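Local coordinates for protein Fe(2+) transporter FeoB (Methanocaldococcus jannaschii, PDB 2WJI) that probably transports ferrous iron across the cell membrane in a GTP-driven uptake system, its N-terminal G domain binding guanine nucleotides, at residues I6-N11 / T18-L23; S62-A65 / D69-I72; R74-I77 / K81-L84. All blocks are in the same frame, centred on the assembly; numbering follows the deposited sequence.

Interaction 1: residues I6-N11 / T18-L23; sequences IALIGN and TIFNAL. With GNP (phosphoaminophosphonic acid-guanylate ester), chain C.
L8 turns CG anti to its own carbonyl carbon (chi1 -49°) and F20 sets its ring carbon opposite the backbone N (chi1 -178°); the two side chains cross at about a right angle between strand and helix. The nearest approach, 3.8 Å, runs from L8 CD1 to F20 CB. The same methyl lies close to the plane of the F20 ring, at its edge, with L8 CD1 4.0 Å from F20 CD1; the ring faces are not used by L8. The leucine fork splits the work: CD1 also looks to I19 CG2 at 4.5 Å, while L8 CD2 reaches L23 CD1 at the same 4.5 Å. All four residues are buried, and L8 contributes 72 of the 123 Å² covered. Side chains of V54 and V86, on the neighbouring strands, also flank L8, and F20 rests on V54 and D56.

This is the strand-loop-helix unit of a P-loop GTPase. The chain leaves strand 3-9 through the nucleotide-binding loop, in which N11 O accepts a hydrogen bond from K16 NZ, and returns along helix 16-24. The axes of strand 6-9 and helix 18-23 come within 10.4 Å and run roughly antiparallel, at 149°.

Where the helix meets the nucleotide, T18 grips the alpha-phosphate of GNP with two bonds to one oxygen. T18 N donates to GNP O1A over 3.0 Å with a fairly straight N-H, and T18 OG1 donates to GNP O1A over 2.8 Å. The N-terminal end of the helix would probably add favourable electrostatics for this anion. T18 CG2 lies 4.0 Å from N7 of the GNP base.

Interaction 2: residues S62-A65 / D69-I72; sequences SLTA and DEII
The E70 carboxylate carries S62 O over one face, while two oxygens of T64 lie almost level with its plane. S62 O stands 3.4 Å from E70 CD, nearly straight above that carbon, and S62 OG is displaced off the same face, 3.6 Å from E70 OE2. Near the plane, T64 OG1 and T64 O each come to 3.0 Å from E70 OE2, but they differ in kind. The hydroxyl can donate to the carboxylate, although N66 OD1 competes weakly for its one proton, so this bond is not settled. The carbonyl is a second acceptor and gives no bond, and its proximity could raise the affinity of E70 for a proton.

E70 reaches this position because CG is anti to its carbonyl carbon (chi1 -64°) and the chain beyond is extended, laying it alongside T64 with both pointing the same way. The segment 62-65 follows the predicted GTP-binding residues D56 to G59 and leads into helix 68-80, which probably corresponds to switch II of other G proteins.

On the surface, A65 CB touches I71 CD1; their 3.3 Å separation is shorter than usual and doubtful evidence of tight packing. L63 points its CB off the helix, yet L63 CD2 comes to 4.0 Å from E70 O and its side chain also packs on helix 94-106.

Interaction 3: residues R74-I77 / K81-L84; sequences RDYI and KPDL
This is a helix C-terminus contact, partly buried, where helix 68-80 ends and the chain turns toward strand 84-90. K81 is the first residue to leave helical geometry, with phi at 50°. Its amide is shared weakly: K81 N donates to I77 O over 3.3 Å and to Y76 O over 3.4 Å, both bonds strongly bent. K81 CA adds a C-H contact to I77 O. Because the next residue is a proline without an N-H, a full Schellman motif cannot form here.

The turn belongs to a beta-alpha-beta crossover, in which strand 50-56, helix 68-80 and the parallel strand 84-90 follow in sequence, with strand 3-9 between the two strands in the sheet. P82 carries the side-chain contact. P82 CG approaches Y76 CE2 obliquely, at 3.3 Å, while P82 CD lies 3.6 Å from I77 O. Y76 presents its ring because CG is anti to the backbone N (chi1 -177°); that ring also packs on A7 and E5 of strand 3-9 and on L57. A glycine at P82 would probably open a gap beside Y76 CE2 and set the backbone after K81 free to turn.

From the N terminus, interaction 1 comes first, joining strand 3-9 to helix 16-24 and closing the phosphate-binding loop between them. Interaction 2 closes the short turn that starts helix 68-80, and interaction 3 closes the turn that ends it. The three follow in series along the chain; none nests within or crosses another. Interactions 2 and 3 share that helix and touch where L63 O lies 3.7 Å from R74 CD. Interaction 3 also meets interaction 1: A7 N and L84 O, 3.1 Å apart, form a probable hydrogen bond between strands, and I9 CD1 packs on I77 CD1. Interactions 1 and 2 do not touch, with centres 18 Å apart.

Interaction 1: residues I6-N11 / T18-L23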
# COMPACT_ATOMS: atom_id res chain seq x y z
N ILE A 6 4.83 8.11 4.58
CA ILE A 6 4.12 6.89 4.19
C ILE A 6 4.79 6.25 2.98
O ILE A 6 5.16 6.95 2.03
CB ILE A 6 2.64 7.25 3.82
CG1 ILE A 6 2.04 8.19 4.87
CG2 ILE A 6 1.80 6.01 3.65
CD1 ILE A 6 1.61 7.49 6.14
N ALA A 7 4.97 4.93 3.01
CA ALA A 7 5.51 4.19 1.87
C ALA A 7 4.49 3.20 1.34
O ALA A 7 3.83 2.52 2.12
CB ALA A 7 6.79 3.45 2.27
N LEU A 8 4.37 3.13 0.01
CA LEU A 8 3.56 2.12 -0.66
C LEU A 8 4.48 0.97 -1.07
O LEU A 8 5.55 1.19 -1.65
CB LEU A 8 2.89 2.70 -1.90
CG LEU A 8 2.16 4.04 -1.72
CD1 LEU A 8 1.53 4.52 -3.03
CD2 LEU A 8 1.11 3.94 -0.62
N ILE A 9 4.07 -0.26 -0.76
CA ILE A 9 4.89 -1.40 -1.14
C ILE A 9 3.98 -2.56 -1.48
O ILE A 9 2.89 -2.68 -0.92
CB ILE A 9 5.88 -1.80 -0.02
CG1 ILE A 9 6.99 -2.71 -0.58
CG2 ILE A 9 5.16 -2.48 1.13
CD1 ILE A 9 8.08 -3.04 0.42
N GLY A 10 4.41 -3.38 -2.44
CA GLY A 10 3.62 -4.51 -2.89
C GLY A 10 4.20 -5.20 -4.13
O GLY A 10 5.10 -4.67 -4.78
N ASN A 11 3.66 -6.37 -4.45
CA ASN A 11 4.05 -7.12 -5.65
C ASN A 11 3.95 -6.30 -6.94
O ASN A 11 3.14 -5.38 -7.04
CB ASN A 11 3.16 -8.35 -5.80
CG ASN A 11 3.40 -9.39 -4.72
OD1 ASN A 11 4.29 -9.24 -3.88
ND2 ASN A 11 2.59 -10.44 -4.73
N THR A 18 -1.34 3.35 -9.65
CA THR A 18 -2.75 3.75 -9.71
C THR A 18 -3.18 4.39 -8.39
O THR A 18 -3.83 5.44 -8.37
CB THR A 18 -3.66 2.54 -10.03
OG1 THR A 18 -3.29 1.98 -11.29
CG2 THR A 18 -5.13 2.96 -10.09
N ILE A 19 -2.80 3.76 -7.29
CA ILE A 19 -3.12 4.29 -5.97
C ILE A 19 -2.31 5.54 -5.65
O ILE A 19 -2.84 6.50 -5.10
CB ILE A 19 -2.96 3.20 -4.88
CG1 ILE A 19 -4.12 2.21 -4.99
CG2 ILE A 19 -2.88 3.83 -3.49
CD1 ILE A 19 -3.88 0.88 -4.32
N PHE A 20 -1.03 5.56 -6.02
CA PHE A 20 -0.20 6.74 -5.84
C PHE A 20 -0.80 7.97 -6.54
O PHE A 20 -0.97 9.01 -5.91
CB PHE A 20 1.24 6.49 -6.32
CG PHE A 20 2.17 7.65 -6.11
CD1 PHE A 20 2.83 7.82 -4.90
CD2 PHE A 20 2.40 8.56 -7.13
CE1 PHE A 20 3.69 8.88 -4.71
CE2 PHE A 20 3.26 9.63 -6.94
CZ PHE A 20 3.91 9.79 -5.73
N ASN A 21 -1.14 7.84 -7.82
CA ASN A 21 -1.82 8.94 -8.53
C ASN A 21 -3.12 9.35 -7.86
O ASN A 21 -3.39 10.53 -7.69
CB ASN A 21 -2.13 8.56 -9.99
CG ASN A 21 -3.26 9.42 -10.58
OD1 ASN A 21 -4.41 8.97 -10.69
ND2 ASN A 21 -2.95 10.66 -10.95
N ALA A 22 -3.93 8.36 -7.49
CA ALA A 22 -5.21 8.63 -6.86
C ALA A 22 -5.09 9.41 -5.55
O ALA A 22 -5.90 10.29 -5.27
CB ALA A 22 -5.97 7.32 -6.63
N LEU A 23 -4.07 9.08 -4.76
CA LEU A 23 -3.87 9.73 -3.46
C LEU A 23 -3.30 11.13 -3.60
O LEU A 23 -3.73 12.06 -2.92
CB LEU A 23 -2.93 8.91 -2.58
CG LEU A 23 -3.44 7.62 -1.93
CD1 LEU A 23 -2.27 6.79 -1.42
CD2 LEU A 23 -4.44 7.93 -0.82
PG GNP C . 4.58 -2.03 -11.05
O1G GNP C . 5.08 -0.68 -10.64
O2G GNP C . 4.98 -3.14 -10.09
O3G GNP C . 5.15 -2.18 -12.44
N3B GNP C . 2.98 -2.02 -11.18
PB GNP C . 1.93 -1.26 -10.24
O1B GNP C . 1.85 -1.94 -8.93
O2B GNP C . 2.29 0.16 -10.20
O3A GNP C . 0.54 -1.37 -10.89
PA GNP C . -0.22 -0.28 -11.69
O1A GNP C . -0.89 0.64 -10.73
O2A GNP C . 0.63 0.34 -12.73
O5' GNP C . -1.37 -1.06 -12.42
C5' GNP C . -1.15 -2.40 -12.84
C4' GNP C . -2.36 -2.89 -13.63
O4' GNP C . -3.45 -3.23 -12.74
C3' GNP C . -2.92 -1.88 -14.63
O3' GNP C . -3.43 -2.57 -15.76
C2' GNP C . -4.06 -1.25 -13.85
O2' GNP C . -5.07 -0.76 -14.70
C1' GNP C . -4.58 -2.47 -13.10
N9 GNP C . -5.33 -2.07 -11.92
C8 GNP C . -4.93 -1.17 -10.95
N7 GNP C . -5.83 -1.01 -10.02
C5 GNP C . -6.88 -1.84 -10.39
C6 GNP C . -8.13 -2.09 -9.76
O6 GNP C . -8.57 -1.59 -8.71
N1 GNP C . -8.91 -3.00 -10.48
C2 GNP C . -8.53 -3.61 -11.65
N2 GNP C . -9.41 -4.47 -12.20
N3 GNP C . -7.36 -3.39 -12.25
C4 GNP C . -6.59 -2.50 -11.56

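Interaction 2: residues S62-A65 / D69-I72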
# COMPACT_ATOMS: atom_id res chain seq x y z
N SER A 62 9.29 -10.16 -2.31
CA SER A 62 9.80 -10.44 -0.98
C SER A 62 10.89 -9.45 -0.62
O SER A 62 11.25 -8.59 -1.43
CB SER A 62 10.35 -11.87 -0.91
OG SER A 62 11.32 -12.07 -1.92
N LEU A 63 11.44 -9.56 0.59
CA LEU A 63 12.49 -8.64 1.03
C LEU A 63 13.82 -9.34 1.37
O LEU A 63 14.52 -8.96 2.31
CB LEU A 63 12.02 -7.78 2.19
CG LEU A 63 10.92 -6.80 1.78
CD1 LEU A 63 10.33 -6.07 2.98
CD2 LEU A 63 11.43 -5.82 0.74
N THR A 64 14.15 -10.36 0.59
CA THR A 64 15.48 -10.94 0.68
C THR A 64 16.39 -10.06 -0.17
O THR A 64 15.99 -8.99 -0.61
CB THR A 64 15.48 -12.38 0.17
OG1 THR A 64 15.06 -12.40 -1.20
CG2 THR A 64 14.52 -13.23 1.00
N ALA A 65 17.62 -10.51 -0.41
CA ALA A 65 18.57 -9.68 -1.15
C ALA A 65 18.86 -10.25 -2.53
O ALA A 65 20.00 -10.63 -2.82
CB ALA A 65 19.85 -9.53 -0.35
N ASP A 69 15.86 -3.90 -6.70
CA ASP A 69 14.60 -3.41 -6.14
C ASP A 69 14.36 -3.92 -4.72
O ASP A 69 13.96 -3.15 -3.85
CB ASP A 69 13.43 -3.77 -7.06
CG ASP A 69 13.40 -2.92 -8.32
OD1 ASP A 69 13.94 -1.79 -8.29
OD2 ASP A 69 12.82 -3.37 -9.33
N GLU A 70 14.62 -5.20 -4.47
CA GLU A 70 14.41 -5.73 -3.13
C GLU A 70 15.34 -5.07 -2.11
O GLU A 70 14.93 -4.77 -0.98
CB GLU A 70 14.54 -7.26 -3.11
CG GLU A 70 13.49 -7.99 -3.95
CD GLU A 70 13.52 -9.49 -3.77
OE1 GLU A 70 12.91 -10.20 -4.60
OE2 GLU A 70 14.15 -9.98 -2.81
N ILE A 71 16.58 -4.80 -2.51
CA ILE A 71 17.53 -4.12 -1.64
C ILE A 71 17.09 -2.68 -1.37
O ILE A 71 17.20 -2.19 -0.25
CB ILE A 71 18.96 -4.07 -2.24
CG1 ILE A 71 19.39 -5.46 -2.70
CG2 ILE A 71 19.95 -3.50 -1.23
CD1 ILE A 71 19.59 -6.44 -1.58
N ILE A 72 16.60 -2.01 -2.41
CA ILE A 72 16.12 -0.64 -2.27
C ILE A 72 14.91 -0.55 -1.33
O ILE A 72 14.86 0.32 -0.45
CB ILE A 72 15.75 -0.03 -3.64
CG1 ILE A 72 16.98 0.06 -4.54
CG2 ILE A 72 15.10 1.35 -3.45
CD1 ILE A 72 16.72 0.76 -5.86

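Interaction 3: residues R74-I77 / K81-L84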
# COMPACT_ATOMS: atom_id res chain seq x y z
N ARG A 74 13.94 -2.76 1.04
CA ARG A 74 14.31 -3.14 2.40
C ARG A 74 15.08 -2.04 3.14
O ARG A 74 14.82 -1.79 4.31
CB ARG A 74 15.10 -4.45 2.41
CG ARG A 74 15.97 -4.63 3.64
CD ARG A 74 15.95 -6.07 4.11
NE ARG A 74 17.01 -6.34 5.06
CZ ARG A 74 16.87 -7.08 6.16
NH1 ARG A 74 15.68 -7.59 6.46
NH2 ARG A 74 17.90 -7.27 6.97
N ASP A 75 16.04 -1.42 2.46
CA ASP A 75 16.82 -0.33 3.05
C ASP A 75 15.93 0.85 3.44
O ASP A 75 16.17 1.50 4.46
CB ASP A 75 17.91 0.15 2.09
CG ASP A 75 19.05 -0.85 1.95
OD1 ASP A 75 19.95 -0.60 1.12
OD2 ASP A 75 19.05 -1.88 2.67
N TYR A 76 14.91 1.12 2.63
CA TYR A 76 14.03 2.25 2.94
C TYR A 76 13.27 2.01 4.24
O TYR A 76 13.23 2.87 5.12
CB TYR A 76 13.05 2.54 1.80
CG TYR A 76 12.20 3.74 2.10
CD1 TYR A 76 12.64 5.03 1.81
CD2 TYR A 76 10.95 3.60 2.70
CE1 TYR A 76 11.86 6.13 2.10
CE2 TYR A 76 10.17 4.69 2.99
CZ TYR A 76 10.63 5.96 2.69
OH TYR A 76 9.84 7.05 2.99
N ILE A 77 12.66 0.83 4.37
CA ILE A 77 11.87 0.55 5.56
C ILE A 77 12.72 0.55 6.83
O ILE A 77 12.32 1.10 7.86
CB ILE A 77 11.10 -0.78 5.41
CG1 ILE A 77 10.02 -0.63 4.34
CG2 ILE A 77 10.47 -1.18 6.73
CD1 ILE A 77 9.34 -1.91 3.99
N LYS A 81 12.57 4.38 8.11
CA LYS A 81 11.57 4.23 9.17
C LYS A 81 10.25 4.97 8.90
O LYS A 81 9.87 5.84 9.67
CB LYS A 81 12.14 4.71 10.50
CG LYS A 81 13.58 4.31 10.75
CD LYS A 81 13.68 2.95 11.42
CE LYS A 81 15.04 2.77 12.09
NZ LYS A 81 15.24 3.70 13.23
N PRO A 82 9.55 4.62 7.81
CA PRO A 82 8.26 5.27 7.51
C PRO A 82 7.32 5.18 8.71
O PRO A 82 7.35 4.18 9.43
CB PRO A 82 7.69 4.42 6.38
CG PRO A 82 8.82 3.70 5.79
CD PRO A 82 9.92 3.61 6.81
N ASP A 83 6.50 6.21 8.92
CA ASP A 83 5.47 6.19 9.95
C ASP A 83 4.43 5.10 9.67
O ASP A 83 3.85 4.52 10.58
CB ASP A 83 4.78 7.55 10.06
CG ASP A 83 5.72 8.64 10.55
OD1 ASP A 83 6.33 8.48 11.63
OD2 ASP A 83 5.86 9.67 9.84
N LEU A 84 4.20 4.83 8.39
CA LEU A 84 3.26 3.78 8.01
C LEU A 84 3.71 3.12 6.72
O LEU A 84 4.13 3.81 5.78
CB LEU A 84 1.83 4.35 7.84
CG LEU A 84 0.73 3.39 7.37
CD1 LEU A 84 0.56 2.24 8.35
CD2 LEU A 84 -0.62 4.10 7.14